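Local coordinates for PDZ domain protein (Parabacteroides distasonis, PDB 4L8N) that is of unknown function but carries PDZ domains and a DUF4136 domain and binds magnesium ions, at residues F244-I249 and L284-Y289; N165-N170 and Y277-V282. One frame throughout, in Å; residues are numbered along the deposited sequence. Where two conformers were deposited one is given.

Interaction 1: F244-I249 and L284-Y289; sequences FGIRII and LMCMQY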
ATOM      1  N   PHE A 244       6.478   8.005  -6.138  1.00 54.42           N
ATOM      2  CA  PHE A 244       7.057   8.070  -7.473  1.00 53.20           C
ATOM      3  C   PHE A 244       6.282   7.110  -8.371  1.00 57.26           C
ATOM      4  O   PHE A 244       6.119   5.933  -8.046  1.00 58.27           O
ATOM      5  CB  PHE A 244       8.584   7.796  -7.481  1.00 53.86           C
ATOM      6  CG  PHE A 244       9.179   7.800  -8.866  1.00 54.68           C
ATOM      7  CD1 PHE A 244       9.226   8.968  -9.620  1.00 57.90           C
ATOM      8  CD2 PHE A 244       9.670   6.634  -9.433  1.00 55.87           C
ATOM      9  CE1 PHE A 244       9.724   8.958 -10.928  1.00 58.10           C
ATOM     10  CE2 PHE A 244      10.186   6.630 -10.736  1.00 58.06           C
ATOM     11  CZ  PHE A 244      10.191   7.791 -11.479  1.00 56.01           C
ATOM     12  N   GLY A 245       5.757   7.642  -9.460  1.00 53.22           N
ATOM     13  CA  GLY A 245       4.969   6.863 -10.404  1.00 52.23           C
ATOM     14  C   GLY A 245       5.257   7.114 -11.867  1.00 55.11           C
ATOM     15  O   GLY A 245       5.700   8.203 -12.252  1.00 54.57           O
ATOM     16  N   ILE A 246       5.022   6.068 -12.684  1.00 50.99           N
ATOM     17  CA  ILE A 246       5.124   6.091 -14.146  1.00 49.93           C
ATOM     18  C   ILE A 246       3.722   5.721 -14.674  1.00 57.44           C
ATOM     19  O   ILE A 246       3.130   4.728 -14.227  1.00 56.78           O
ATOM     20  CB  ILE A 246       6.261   5.177 -14.720  1.00 51.44           C
ATOM     21  CG1 ILE A 246       7.641   5.486 -14.091  1.00 51.29           C
ATOM     22  CG2 ILE A 246       6.334   5.241 -16.253  1.00 50.43           C
ATOM     23  CD1 ILE A 246       8.745   4.385 -14.334  1.00 51.79           C
ATOM     24  N   ARG A 247       3.203   6.547 -15.604  1.00 56.15           N
ATOM     25  CA  ARG A 247       1.903   6.354 -16.241  0.50 56.13           C
ATOM     26  C   ARG A 247       2.120   6.201 -17.736  1.00 59.51           C
ATOM     27  O   ARG A 247       2.741   7.076 -18.348  1.00 60.35           O
ATOM     28  CB  ARG A 247       0.967   7.539 -15.926  0.50 58.38           C
ATOM     29  CG  ARG A 247      -0.520   7.187 -15.903  0.50 69.09           C
ATOM     30  CD  ARG A 247      -1.388   8.371 -15.481  0.50 79.23           C
ATOM     31  NE  ARG A 247      -1.974   8.200 -14.146  0.50 83.30           N
ATOM     32  CZ  ARG A 247      -1.688   8.961 -13.093  0.50 95.97           C
ATOM     33  NH1 ARG A 247      -0.840   9.977 -13.209  0.50 88.89           N
ATOM     34  NH2 ARG A 247      -2.256   8.718 -11.917  0.50 71.75           N
ATOM     35  N   ILE A 248       1.662   5.054 -18.334  1.00 53.76           N
ATOM     36  CA  ILE A 248       1.810   4.815 -19.794  1.00 52.94           C
ATOM     37  C   ILE A 248       0.408   4.957 -20.436  1.00 55.76           C
ATOM     38  O   ILE A 248      -0.439   4.064 -20.293  1.00 54.40           O
ATOM     39  CB  ILE A 248       2.522   3.469 -20.171  1.00 54.95           C
ATOM     40  CG1 ILE A 248       3.965   3.398 -19.608  1.00 53.57           C
ATOM     41  CG2 ILE A 248       2.467   3.218 -21.706  1.00 54.25           C
ATOM     42  CD1 ILE A 248       4.748   2.080 -19.897  1.00 52.98           C
ATOM     43  N   ILE A 249       0.159   6.107 -21.097  1.00 53.23           N
ATOM     44  CA  ILE A 249      -1.162   6.436 -21.647  1.00 53.32           C
ATOM     45  C   ILE A 249      -1.251   6.177 -23.157  1.00 58.36           C
ATOM     46  O   ILE A 249      -0.490   6.747 -23.939  1.00 60.69           O
ATOM     47  CB  ILE A 249      -1.560   7.919 -21.310  1.00 56.43           C
ATOM     48  CG1 ILE A 249      -1.452   8.235 -19.803  1.00 55.53           C
ATOM     49  CG2 ILE A 249      -2.962   8.259 -21.825  1.00 57.12           C
ATOM     50  CD1 ILE A 249      -0.649   9.440 -19.542  1.00 62.14           C
ATOM     51  N   LEU A 284      13.990  -0.988 -12.095  1.00 47.91           N
ATOM     52  CA  LEU A 284      13.308  -2.077 -11.375  1.00 47.59           C
ATOM     53  C   LEU A 284      11.792  -2.065 -11.681  1.00 53.81           C
ATOM     54  O   LEU A 284      11.215  -3.115 -11.968  1.00 55.27           O
ATOM     55  CB  LEU A 284      13.546  -1.996  -9.854  1.00 46.74           C
ATOM     56  CG  LEU A 284      14.973  -2.109  -9.346  1.00 48.79           C
ATOM     57  CD1 LEU A 284      15.038  -1.692  -7.892  1.00 47.50           C
ATOM     58  CD2 LEU A 284      15.551  -3.531  -9.546  1.00 47.62           C
HETATM   59  N   MSE A 285      11.165  -0.867 -11.648  1.00 49.68           N
HETATM   60  CA  MSE A 285       9.747  -0.634 -11.963  1.00 47.96           C
HETATM   61  C   MSE A 285       9.377  -1.045 -13.387  1.00 53.60           C
HETATM   62  O   MSE A 285       8.323  -1.645 -13.589  1.00 54.85           O
HETATM   63  CB  MSE A 285       9.414   0.850 -11.779  1.00 48.79           C
HETATM   64  CG  MSE A 285       9.324   1.260 -10.331  1.00 53.36           C
HETATM   65 SE   MSE A 285       9.241   3.166 -10.080  0.75 58.91          SE
HETATM   66  CE  MSE A 285       7.549   3.426 -10.813  1.00 56.18           C
ATOM     67  N   CYS A 286      10.233  -0.725 -14.373  1.00 50.59           N
ATOM     68  CA  CYS A 286       9.961  -1.030 -15.782  1.00 50.39           C
ATOM     69  C   CYS A 286      10.229  -2.481 -16.164  1.00 50.49           C
ATOM     70  O   CYS A 286       9.871  -2.872 -17.283  1.00 50.67           O
ATOM     71  CB  CYS A 286      10.708  -0.074 -16.694  1.00 52.21           C
ATOM     72  SG  CYS A 286      10.122   1.629 -16.570  1.00 57.43           S
HETATM   73  N   MSE A 287      10.780  -3.306 -15.247  1.00 43.92           N
HETATM   74  CA  MSE A 287      10.976  -4.737 -15.545  1.00 42.82           C
HETATM   75  C   MSE A 287       9.611  -5.426 -15.719  1.00 49.13           C
HETATM   76  O   MSE A 287       9.534  -6.506 -16.314  1.00 49.12           O
HETATM   77  CB  MSE A 287      11.807  -5.424 -14.461  1.00 43.67           C
HETATM   78  CG  MSE A 287      13.292  -5.370 -14.762  1.00 49.84           C
HETATM   79 SE   MSE A 287      14.428  -6.159 -13.392  0.75 55.81          SE
HETATM   80  CE  MSE A 287      13.974  -7.893 -13.689  1.00 52.92           C
ATOM     81  N   GLN A 288       8.524  -4.776 -15.221  1.00 45.57           N
ATOM     82  CA  GLN A 288       7.187  -5.320 -15.381  1.00 45.32           C
ATOM     83  C   GLN A 288       6.470  -4.723 -16.587  1.00 48.37           C
ATOM     84  O   GLN A 288       5.297  -5.014 -16.773  1.00 50.44           O
ATOM     85  CB  GLN A 288       6.356  -5.212 -14.106  1.00 46.38           C
ATOM     86  CG  GLN A 288       6.821  -6.229 -13.074  1.00 46.77           C
ATOM     87  CD  GLN A 288       5.733  -6.619 -12.148  1.00 57.13           C
ATOM     88  OE1 GLN A 288       5.234  -7.748 -12.183  1.00 54.05           O
ATOM     89  NE2 GLN A 288       5.325  -5.671 -11.322  1.00 50.98           N
ATOM     90  N   TYR A 289       7.176  -3.952 -17.448  1.00 43.30           N
ATOM     91  CA  TYR A 289       6.609  -3.487 -18.713  1.00 42.85           C
ATOM     92  C   TYR A 289       7.332  -4.206 -19.864  1.00 48.03           C
ATOM     93  O   TYR A 289       8.554  -4.055 -19.974  1.00 47.55           O
ATOM     94  CB  TYR A 289       6.640  -1.951 -18.901  1.00 43.11           C
ATOM     95  CG  TYR A 289       5.781  -1.562 -20.086  1.00 44.34           C
ATOM     96  CD1 TYR A 289       4.389  -1.529 -19.981  1.00 45.49           C
ATOM     97  CD2 TYR A 289       6.338  -1.415 -21.364  1.00 44.70           C
ATOM     98  CE1 TYR A 289       3.580  -1.282 -21.095  1.00 45.88           C
ATOM     99  CE2 TYR A 289       5.534  -1.174 -22.487  1.00 45.58           C
ATOM    100  CZ  TYR A 289       4.155  -1.100 -22.342  1.00 52.44           C
ATOM    101  OH  TYR A 289       3.341  -0.857 -23.430  1.00 55.43           O
TER

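Interaction 2: N165-N170 and Y277-V282; sequences NECIEN and YARVHV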
ATOM      1  N   ASN A 165      12.612  11.370 -17.014  1.00 57.79           N
ATOM      2  CA  ASN A 165      12.315  11.031 -18.408  1.00 58.33           C
ATOM      3  C   ASN A 165      13.522  10.416 -19.154  1.00 64.33           C
ATOM      4  O   ASN A 165      13.330   9.540 -19.991  1.00 64.14           O
ATOM      5  CB  ASN A 165      11.780  12.254 -19.146  1.00 55.38           C
ATOM      6  CG  ASN A 165      10.424  12.739 -18.675  1.00 69.46           C
ATOM      7  OD1 ASN A 165       9.685  12.059 -17.946  1.00 69.11           O
ATOM      8  ND2 ASN A 165      10.024  13.897 -19.161  1.00 59.48           N
ATOM      9  N   GLU A 166      14.744  10.837 -18.829  1.00 62.93           N
ATOM     10  CA  GLU A 166      15.961  10.273 -19.418  1.00 63.38           C
ATOM     11  C   GLU A 166      16.134   8.810 -18.975  1.00 65.28           C
ATOM     12  O   GLU A 166      16.553   7.990 -19.790  1.00 64.27           O
ATOM     13  CB  GLU A 166      17.192  11.098 -19.029  1.00 65.70           C
ATOM     14  CG  GLU A 166      17.539  12.189 -20.026  1.00 84.12           C
ATOM     15  CD  GLU A 166      18.683  13.110 -19.631  1.00119.08           C
ATOM     16  OE1 GLU A 166      19.673  12.629 -19.028  1.00116.02           O
ATOM     17  OE2 GLU A 166      18.596  14.318 -19.952  1.00116.90           O
ATOM     18  N   CYS A 167      15.781   8.485 -17.698  1.00 60.32           N
ATOM     19  CA  CYS A 167      15.837   7.125 -17.147  1.00 59.37           C
ATOM     20  C   CYS A 167      14.808   6.237 -17.840  1.00 61.93           C
ATOM     21  O   CYS A 167      15.146   5.116 -18.251  1.00 62.51           O
ATOM     22  CB  CYS A 167      15.619   7.127 -15.634  1.00 59.82           C
ATOM     23  SG  CYS A 167      16.913   7.967 -14.686  1.00 64.10           S
ATOM     24  N   ILE A 168      13.551   6.729 -17.955  1.00 55.96           N
ATOM     25  CA  ILE A 168      12.466   5.996 -18.603  1.00 55.47           C
ATOM     26  C   ILE A 168      12.793   5.809 -20.079  1.00 61.50           C
ATOM     27  O   ILE A 168      12.608   4.698 -20.596  1.00 62.37           O
ATOM     28  CB  ILE A 168      11.078   6.656 -18.406  1.00 58.47           C
ATOM     29  CG1 ILE A 168      10.795   6.905 -16.917  1.00 57.16           C
ATOM     30  CG2 ILE A 168       9.950   5.792 -19.047  1.00 59.35           C
ATOM     31  CD1 ILE A 168       9.822   7.976 -16.696  1.00 60.49           C
ATOM     32  N   GLU A 169      13.347   6.852 -20.737  1.00 58.40           N
ATOM     33  CA  GLU A 169      13.714   6.767 -22.152  1.00 59.55           C
ATOM     34  C   GLU A 169      14.733   5.660 -22.391  1.00 62.54           C
ATOM     35  O   GLU A 169      14.543   4.890 -23.319  1.00 63.85           O
ATOM     36  CB  GLU A 169      14.242   8.104 -22.691  1.00 62.25           C
ATOM     37  CG  GLU A 169      14.231   8.178 -24.207  1.00 74.27           C
ATOM     38  CD  GLU A 169      14.816   9.442 -24.803  1.00102.76           C
ATOM     39  OE1 GLU A 169      14.562  10.536 -24.248  1.00101.22           O
ATOM     40  OE2 GLU A 169      15.498   9.339 -25.850  1.00 98.59           O
ATOM     41  N   ASN A 170      15.774   5.548 -21.551  1.00 58.43           N
ATOM     42  CA  ASN A 170      16.778   4.485 -21.678  1.00 58.78           C
ATOM     43  C   ASN A 170      16.148   3.109 -21.487  1.00 60.52           C
ATOM     44  O   ASN A 170      16.447   2.214 -22.267  1.00 60.38           O
ATOM     45  CB  ASN A 170      17.969   4.657 -20.700  1.00 63.05           C
ATOM     46  CG  ASN A 170      18.844   5.881 -20.940  1.00101.54           C
ATOM     47  OD1 ASN A 170      18.883   6.466 -22.041  1.00103.63           O
ATOM     48  ND2 ASN A 170      19.584   6.293 -19.903  1.00 91.60           N
ATOM     49  N   TYR A 277      16.222   8.562  -6.397  1.00 54.43           N
ATOM     50  CA  TYR A 277      15.205   7.526  -6.259  1.00 52.40           C
ATOM     51  C   TYR A 277      14.820   6.969  -7.650  1.00 55.52           C
ATOM     52  O   TYR A 277      14.839   5.750  -7.820  1.00 53.59           O
ATOM     53  CB  TYR A 277      13.951   8.047  -5.491  1.00 52.23           C
ATOM     54  CG  TYR A 277      13.002   6.909  -5.175  1.00 50.21           C
ATOM     55  CD1 TYR A 277      13.164   6.144  -4.027  1.00 51.50           C
ATOM     56  CD2 TYR A 277      12.023   6.517  -6.087  1.00 49.20           C
ATOM     57  CE1 TYR A 277      12.366   5.029  -3.783  1.00 50.70           C
ATOM     58  CE2 TYR A 277      11.223   5.398  -5.855  1.00 48.54           C
ATOM     59  CZ  TYR A 277      11.420   4.643  -4.713  1.00 52.00           C
ATOM     60  OH  TYR A 277      10.679   3.512  -4.489  1.00 53.37           O
ATOM     61  N   ALA A 278      14.467   7.864  -8.622  1.00 53.44           N
ATOM     62  CA  ALA A 278      14.090   7.513 -10.008  1.00 53.65           C
ATOM     63  C   ALA A 278      15.217   6.717 -10.711  1.00 59.95           C
ATOM     64  O   ALA A 278      14.942   5.656 -11.286  1.00 59.16           O
ATOM     65  CB  ALA A 278      13.749   8.769 -10.820  1.00 54.68           C
ATOM     66  N   ARG A 279      16.484   7.199 -10.609  1.00 57.27           N
ATOM     67  CA  ARG A 279      17.658   6.546 -11.195  1.00 56.99           C
ATOM     68  C   ARG A 279      17.767   5.078 -10.782  1.00 58.09           C
ATOM     69  O   ARG A 279      18.054   4.244 -11.637  1.00 59.35           O
ATOM     70  CB  ARG A 279      18.960   7.274 -10.801  1.00 60.22           C
ATOM     71  CG  ARG A 279      19.203   8.549 -11.564  1.00 69.32           C
ATOM     72  CD  ARG A 279      20.660   8.943 -11.482  1.00 77.90           C
ATOM     73  NE  ARG A 279      20.875  10.321 -11.940  1.00 84.75           N
ATOM     74  CZ  ARG A 279      21.075  10.673 -13.207  1.00 95.53           C
ATOM     75  NH1 ARG A 279      21.087   9.750 -14.168  1.00 77.31           N
ATOM     76  NH2 ARG A 279      21.266  11.946 -13.525  1.00 82.51           N
ATOM     77  N   VAL A 280      17.520   4.769  -9.487  1.00 51.29           N
ATOM     78  CA  VAL A 280      17.610   3.417  -8.928  1.00 48.52           C
ATOM     79  C   VAL A 280      16.390   2.569  -9.304  1.00 51.07           C
ATOM     80  O   VAL A 280      16.558   1.439  -9.744  1.00 50.74           O
ATOM     81  CB  VAL A 280      17.814   3.459  -7.380  1.00 50.51           C
ATOM     82  CG1 VAL A 280      17.808   2.070  -6.744  1.00 48.44           C
ATOM     83  CG2 VAL A 280      19.094   4.189  -7.014  1.00 50.97           C
ATOM     84  N   HIS A 281      15.177   3.102  -9.124  1.00 48.61           N
ATOM     85  CA  HIS A 281      13.914   2.361  -9.243  1.00 46.28           C
ATOM     86  C   HIS A 281      13.252   2.354 -10.607  1.00 51.38           C
ATOM     87  O   HIS A 281      12.603   1.348 -10.895  1.00 51.75           O
ATOM     88  CB  HIS A 281      12.947   2.829  -8.174  1.00 45.42           C
ATOM     89  CG  HIS A 281      13.498   2.572  -6.806  1.00 48.08           C
ATOM     90  ND1 HIS A 281      14.319   3.495  -6.174  1.00 50.01           N
ATOM     91  CD2 HIS A 281      13.386   1.472  -6.016  1.00 49.34           C
ATOM     92  CE1 HIS A 281      14.639   2.953  -5.002  1.00 49.34           C
ATOM     93  NE2 HIS A 281      14.092   1.744  -4.853  1.00 49.32           N
ATOM     94  N   VAL A 282      13.441   3.380 -11.478  1.00 48.86           N
ATOM     95  CA  VAL A 282      12.882   3.318 -12.847  1.00 49.53           C
ATOM     96  C   VAL A 282      13.252   1.935 -13.502  1.00 54.35           C
ATOM     97  O   VAL A 282      12.331   1.264 -14.001  1.00 54.35           O
ATOM     98  CB  VAL A 282      13.306   4.513 -13.766  1.00 53.63           C
ATOM     99  CG1 VAL A 282      13.194   4.166 -15.256  1.00 52.23           C
ATOM    100  CG2 VAL A 282      12.504   5.767 -13.444  1.00 54.19           C
TER

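Interaction 1: F244-I249 and L284-Y289
Ile246 and Met285 oppose each other with their CA atoms 8.4 Å apart, and Ile248 and Tyr289 do so at 9.6 Å, as strand 240-250 runs past the C-terminal part of helix 274-285 and the residues that follow. This is helix-on-sheet packing in the α/β region of the DUF4136 family: Phe244, Ile246 and Ile248, every second residue of the strand, supply the sheet's share of a wholly buried apolar contact. Ile248 puts CD1 over the centre of the Tyr289 ring, 3.7 Å from the centroid and 14° off the normal, a CH-pi contact. The same ring meets Trp260 edge-to-face and also touches Phe142. An alanine in place of Tyr289 would probably open a gap beside Ile248 CD1 and take from Trp260 and Phe142 the ring they meet here. At the other end a Met-aromatic contact forms. The selenium of Met285, a selenomethionine, comes to the edge of the Phe244 ring near its plane, with SE 3.6 Å from CD2. A bend at chi3 (68°) turns the terminal methyl away from a straight chain, and Met285 CE settles 3.8 Å from Ile246 CD1. That same CD1 also meets sulfur, lying 3.8 Å from Cys286 SG.

Interaction 2: N165-N170 and Y277-V282
Val282 pushes its branched side chain against Cys167 and Ile168 where helices 158-175 and 274-285 run side by side. The axes of segments 165-170 and 277-282 come within 9.4 Å, and the N-to-C directions differ by only 17°. From its start, Val282 CB sits 4.0 Å from Cys167 CB. The branch CG1, roughly anti to the backbone N (chi1 158°), reaches past that CB onto the main chain, 3.7 Å from Cys167 C and close to the carbonyl oxygen and to Ile168 N. The other branch, CG2, also touches Cys167 CB, which is therefore met by both methyls and by CB of the valine. Ile168 CG1 lies 4.0 Å from both Val282 CG1 and Val282 CG2, and the two side chains cross at about a right angle. Two nearly parallel helices laid on a sheet make up this α/β layer of the DUF4136 region: on its sheet side Ile168 packs on Phe150, Ile188 and Thr190, while Val282 and Ala278 rest on Phe244 of strand 240-250. Toward the outer side, Cys167 turns SG to the backbone of the partner helix, 3.8 Å from Arg279 CA, with Arg279 CG nearby. From CG to NE the arginine chain is extended; its NH2 lies 5.8 Å from Glu166 OE1, opposite charges near but not in contact. Within helix 274-285, His281 folds back on the preceding turn: ND1 donates to Tyr277 O at 2.8 Å, the acceptor almost in the imidazole plane. This carbonyl oxygen also accepts from His281 N and is thus gripped twice. ND1 also lies over the centre of the Tyr277 ring, and across the dimer His281 NE2 is hydrogen-bonded to Arg215 NH1 of the second subunit.

How the interactions relate
Helix 274-285 serves both contacts: interaction 1 uses its C-terminal end and the following loop, interaction 2 the turns before. Phe244 joins them, its CZ lying 3.6 Å from Val282 CG2 and also touching Ala278, while Ile246 CD1 reaches the same valine methyl. The centres of interactions 1 and 2 are about 10 Å apart. Interaction 1 sits between helix and sheet, entirely buried, and relies on isoleucine methyls, rings, selenium and sulfur. Interaction 2 joins helix to helix: its sheet-facing side, with Ile168 and Val282, is buried, yet its outer margin reaches the surface at Arg279. The segments alternate along the chain; Phe244 and Ile246, through Val282, tie strand 240-250 to the helix pair.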